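Local coordinates for methyl-accepting chemotaxis protein (Campylobacter jejuni, PDB 6W3X) that probably senses amino acids such as valine outside the cell through a Cache-type sensor domain and relays the signal for chemotaxis, at residues A78-L83 with G158-S163. Sequence-based numbering, arbitrary orientation.
Sequences ALNVYL and GVDIPS. With VAL (valine), chain C.
Two donors grip D160 OD2: the ammonium N of the bound valine at 2.8 Å and N80 ND2 at 3.0 Å, the amide reaching the oxygen's anti side, somewhat out of the carboxylate plane. The site lies on the antiparallel sheet of the PDC (Cache) sensor domain, where strands 80-84 and 152-162 are neighbours. The second carboxylate oxygen, OD1, accepts Y82 OH on its syn side at 2.7 Å, again off the carboxylate plane, and is also bonded to T142 OG1, so partners at both oxygens fix the rotation of the carboxylate, whose negative charge probably suits the ligand's amino group. The N80 amide and D160 carboxylate planes are nearly perpendicular, 85° apart. With chi1 at 48°, Y82 CG sits between its own N and carbonyl carbon, and the ring leans across the neighbouring strand. G158 CA packs over one ring face, 3.8 Å from the centroid in a CH-pi contact. Over the opposite face, near the rim, comes the ligand's CG2. W115, which meets the ring edge-to-face, joins K113, Y131, T134 and D133 in hydrogen-bonding the ligand, and D133 OD2 also accepts N80 ND2. In the backbone, N80–D160 and Y82–G158 are hydrogen-bonded pairs flanking the non-hydrogen-bonded pair V81–V159, whose side chains face the long helix 4-48 on the other side of the sheet. Just before strand 80-84 begins, L79 N bonds to D160 O, and A78 CB rests 3.8 Å from I161 CD1.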
ATOM      1  N   ALA A  78      -2.752 -12.942  -5.031  1.00  7.49           N
ATOM      2  CA  ALA A  78      -2.389 -11.735  -5.775  1.00  6.36           C
ATOM      3  C   ALA A  78      -3.179 -11.667  -7.090  1.00  5.79           C
ATOM      4  O   ALA A  78      -3.714 -12.679  -7.585  1.00  8.00           O
ATOM      5  CB  ALA A  78      -0.894 -11.679  -6.033  1.00  7.45           C
ATOM      6  N   LEU A  79      -3.250 -10.471  -7.658  0.69  6.23           N
ATOM      7  CA  LEU A  79      -3.942 -10.297  -8.923  0.69  6.79           C
ATOM      8  C   LEU A  79      -3.095 -10.720 -10.127  0.69  6.27           C
ATOM      9  O   LEU A  79      -3.560 -11.396 -11.022  0.69  7.82           O
ATOM     10  CB  LEU A  79      -4.391  -8.857  -9.033  0.69  7.62           C
ATOM     11  CG  LEU A  79      -5.386  -8.602 -10.151  0.69  8.69           C
ATOM     12  CD1 LEU A  79      -6.701  -9.311  -9.835  0.69 10.00           C
ATOM     13  CD2 LEU A  79      -5.563  -7.095 -10.385  0.69 10.29           C
ATOM     14  N   ASN A  80      -1.817 -10.351 -10.080  1.00  5.88           N
ATOM     15  CA  ASN A  80      -0.859 -10.672 -11.148  1.00  5.75           C
ATOM     16  C   ASN A  80       0.482 -10.890 -10.488  1.00  5.33           C
ATOM     17  O   ASN A  80       0.831 -10.123  -9.556  1.00  5.56           O
ATOM     18  CB  ASN A  80      -0.699  -9.559 -12.212  1.00  6.06           C
ATOM     19  CG  ASN A  80      -1.962  -9.229 -12.936  1.00  6.39           C
ATOM     20  OD1 ASN A  80      -2.515 -10.060 -13.678  1.00  8.09           O
ATOM     21  ND2 ASN A  80      -2.410  -7.986 -12.759  1.00  7.54           N
ATOM     22  N   VAL A  81       1.272 -11.835 -11.012  1.00  5.58           N
ATOM     23  CA  VAL A  81       2.668 -11.989 -10.604  1.00  4.89           C
ATOM     24  C   VAL A  81       3.422 -12.247 -11.918  1.00  5.40           C
ATOM     25  O   VAL A  81       2.999 -13.073 -12.734  1.00  6.23           O
ATOM     26  CB  VAL A  81       2.838 -13.140  -9.614  1.00  5.54           C
ATOM     27  CG1 VAL A  81       4.309 -13.363  -9.281  1.00  8.18           C
ATOM     28  CG2 VAL A  81       2.051 -12.911  -8.333  1.00  5.50           C
ATOM     29  N   TYR A  82       4.526 -11.529 -12.120  1.00  4.97           N
ATOM     30  CA  TYR A  82       5.089 -11.476 -13.463  1.00  5.09           C
ATOM     31  C   TYR A  82       6.577 -11.166 -13.424  1.00  5.95           C
ATOM     32  O   TYR A  82       7.109 -10.633 -12.456  1.00  6.79           O
ATOM     33  CB  TYR A  82       4.300 -10.455 -14.315  1.00  6.29           C
ATOM     34  CG  TYR A  82       4.058  -9.131 -13.672  1.00  6.39           C
ATOM     35  CD1 TYR A  82       2.971  -8.952 -12.839  1.00  6.69           C
ATOM     36  CD2 TYR A  82       4.858  -8.019 -13.940  1.00  5.61           C
ATOM     37  CE1 TYR A  82       2.709  -7.712 -12.270  1.00  7.52           C
ATOM     38  CE2 TYR A  82       4.639  -6.775 -13.380  1.00  5.89           C
ATOM     39  CZ  TYR A  82       3.496  -6.616 -12.574  1.00  6.13           C
ATOM     40  OH  TYR A  82       3.225  -5.377 -12.077  1.00  6.92           O
ATOM     41  N   LEU A  83       7.226 -11.424 -14.564  1.00  6.00           N
ATOM     42  CA  LEU A  83       8.642 -11.162 -14.739  1.00  6.53           C
ATOM     43  C   LEU A  83       8.855 -10.460 -16.077  1.00  6.49           C
ATOM     44  O   LEU A  83       8.595 -11.082 -17.140  1.00  7.77           O
ATOM     45  CB  LEU A  83       9.464 -12.443 -14.685  1.00  6.76           C
ATOM     46  CG  LEU A  83      10.981 -12.302 -14.803  1.00  7.75           C
ATOM     47  CD1 LEU A  83      11.567 -11.530 -13.636  1.00  7.14           C
ATOM     48  CD2 LEU A  83      11.660 -13.651 -14.912  1.00  9.34           C
ATOM     49  N   GLY A 158       7.366  -8.430 -10.743  1.00  5.36           N
ATOM     50  CA  GLY A 158       6.253  -7.610 -10.260  1.00  4.96           C
ATOM     51  C   GLY A 158       5.200  -8.459  -9.606  1.00  5.29           C
ATOM     52  O   GLY A 158       4.900  -9.589 -10.020  1.00  6.14           O
ATOM     53  N   VAL A 159       4.621  -7.841  -8.571  1.00  4.72           N
ATOM     54  CA  VAL A 159       3.514  -8.433  -7.816  1.00  5.22           C
ATOM     55  C   VAL A 159       2.423  -7.392  -7.639  1.00  5.03           C
ATOM     56  O   VAL A 159       2.696  -6.333  -7.068  1.00  5.60           O
ATOM     57  CB  VAL A 159       4.001  -8.922  -6.444  1.00  5.25           C
ATOM     58  CG1 VAL A 159       2.823  -9.403  -5.578  1.00  6.77           C
ATOM     59  CG2 VAL A 159       5.056  -9.974  -6.557  1.00  5.77           C
ATOM     60  N   ASP A 160       1.212  -7.662  -8.158  1.00  5.01           N
ATOM     61  CA  ASP A 160       0.101  -6.702  -8.069  1.00  5.53           C
ATOM     62  C   ASP A 160      -0.893  -7.175  -7.012  1.00  5.45           C
ATOM     63  O   ASP A 160      -1.438  -8.288  -7.126  1.00  5.75           O
ATOM     64  CB  ASP A 160      -0.663  -6.611  -9.402  1.00  5.75           C
ATOM     65  CG  ASP A 160       0.124  -5.988 -10.540  1.00  5.97           C
ATOM     66  OD1 ASP A 160       1.217  -5.427 -10.298  1.00  6.30           O
ATOM     67  OD2 ASP A 160      -0.399  -6.104 -11.663  1.00  6.84           O
ATOM     68  N   ILE A 161      -1.074  -6.349  -6.006  1.00  6.03           N
ATOM     69  CA  ILE A 161      -2.043  -6.621  -4.966  1.00  5.52           C
ATOM     70  C   ILE A 161      -3.174  -5.560  -5.096  1.00  6.88           C
ATOM     71  O   ILE A 161      -2.892  -4.376  -5.188  1.00  7.36           O
ATOM     72  CB  ILE A 161      -1.397  -6.481  -3.547  1.00  5.82           C
ATOM     73  CG1 ILE A 161      -0.141  -7.330  -3.438  1.00  6.91           C
ATOM     74  CG2 ILE A 161      -2.407  -6.763  -2.452  1.00  7.22           C
ATOM     75  CD1 ILE A 161      -0.361  -8.807  -3.561  1.00  8.33           C
ATOM     76  N   PRO A 162      -4.454  -5.989  -5.097  1.00  6.59           N
ATOM     77  CA  PRO A 162      -5.525  -4.989  -5.174  1.00  8.71           C
ATOM     78  C   PRO A 162      -5.411  -3.930  -4.090  1.00  7.92           C
ATOM     79  O   PRO A 162      -5.261  -4.294  -2.929  1.00  7.85           O
ATOM     80  CB  PRO A 162      -6.780  -5.832  -5.030  1.00 10.69           C
ATOM     81  CG  PRO A 162      -6.406  -7.197  -5.505  1.00 12.70           C
ATOM     82  CD  PRO A 162      -4.981  -7.352  -5.044  1.00  9.42           C
ATOM     83  N   SER A 163      -5.469  -2.653  -4.458  1.00  8.32           N
ATOM     84  CA  SER A 163      -5.483  -1.594  -3.459  1.00  7.32           C
ATOM     85  C   SER A 163      -6.657  -1.714  -2.496  1.00  6.93           C
ATOM     86  O   SER A 163      -6.515  -1.334  -1.330  1.00  8.15           O
ATOM     87  CB  SER A 163      -5.346  -0.211  -4.065  1.00 11.71           C
ATOM     88  OG  SER A 163      -6.346  -0.086  -5.015  1.00 16.18           O
TER
HETATM   89  N   VAL C 301       0.066  -4.176 -13.640  1.00  7.62           N
HETATM   90  CA  VAL C 301       1.063  -4.170 -14.741  1.00  9.03           C
HETATM   91  C   VAL C 301       0.893  -2.864 -15.507  1.00  9.17           C
HETATM   92  O   VAL C 301      -0.241  -2.386 -15.548  1.00 10.00           O
HETATM   93  CB  VAL C 301       0.882  -5.357 -15.721  1.00 10.44           C
HETATM   94  CG1 VAL C 301       2.096  -5.480 -16.626  1.00 16.65           C
HETATM   95  CG2 VAL C 301       0.724  -6.692 -15.009  1.00 11.43           C
HETATM   96  OXT VAL C 301       1.868  -2.363 -16.075  1.00 11.93           O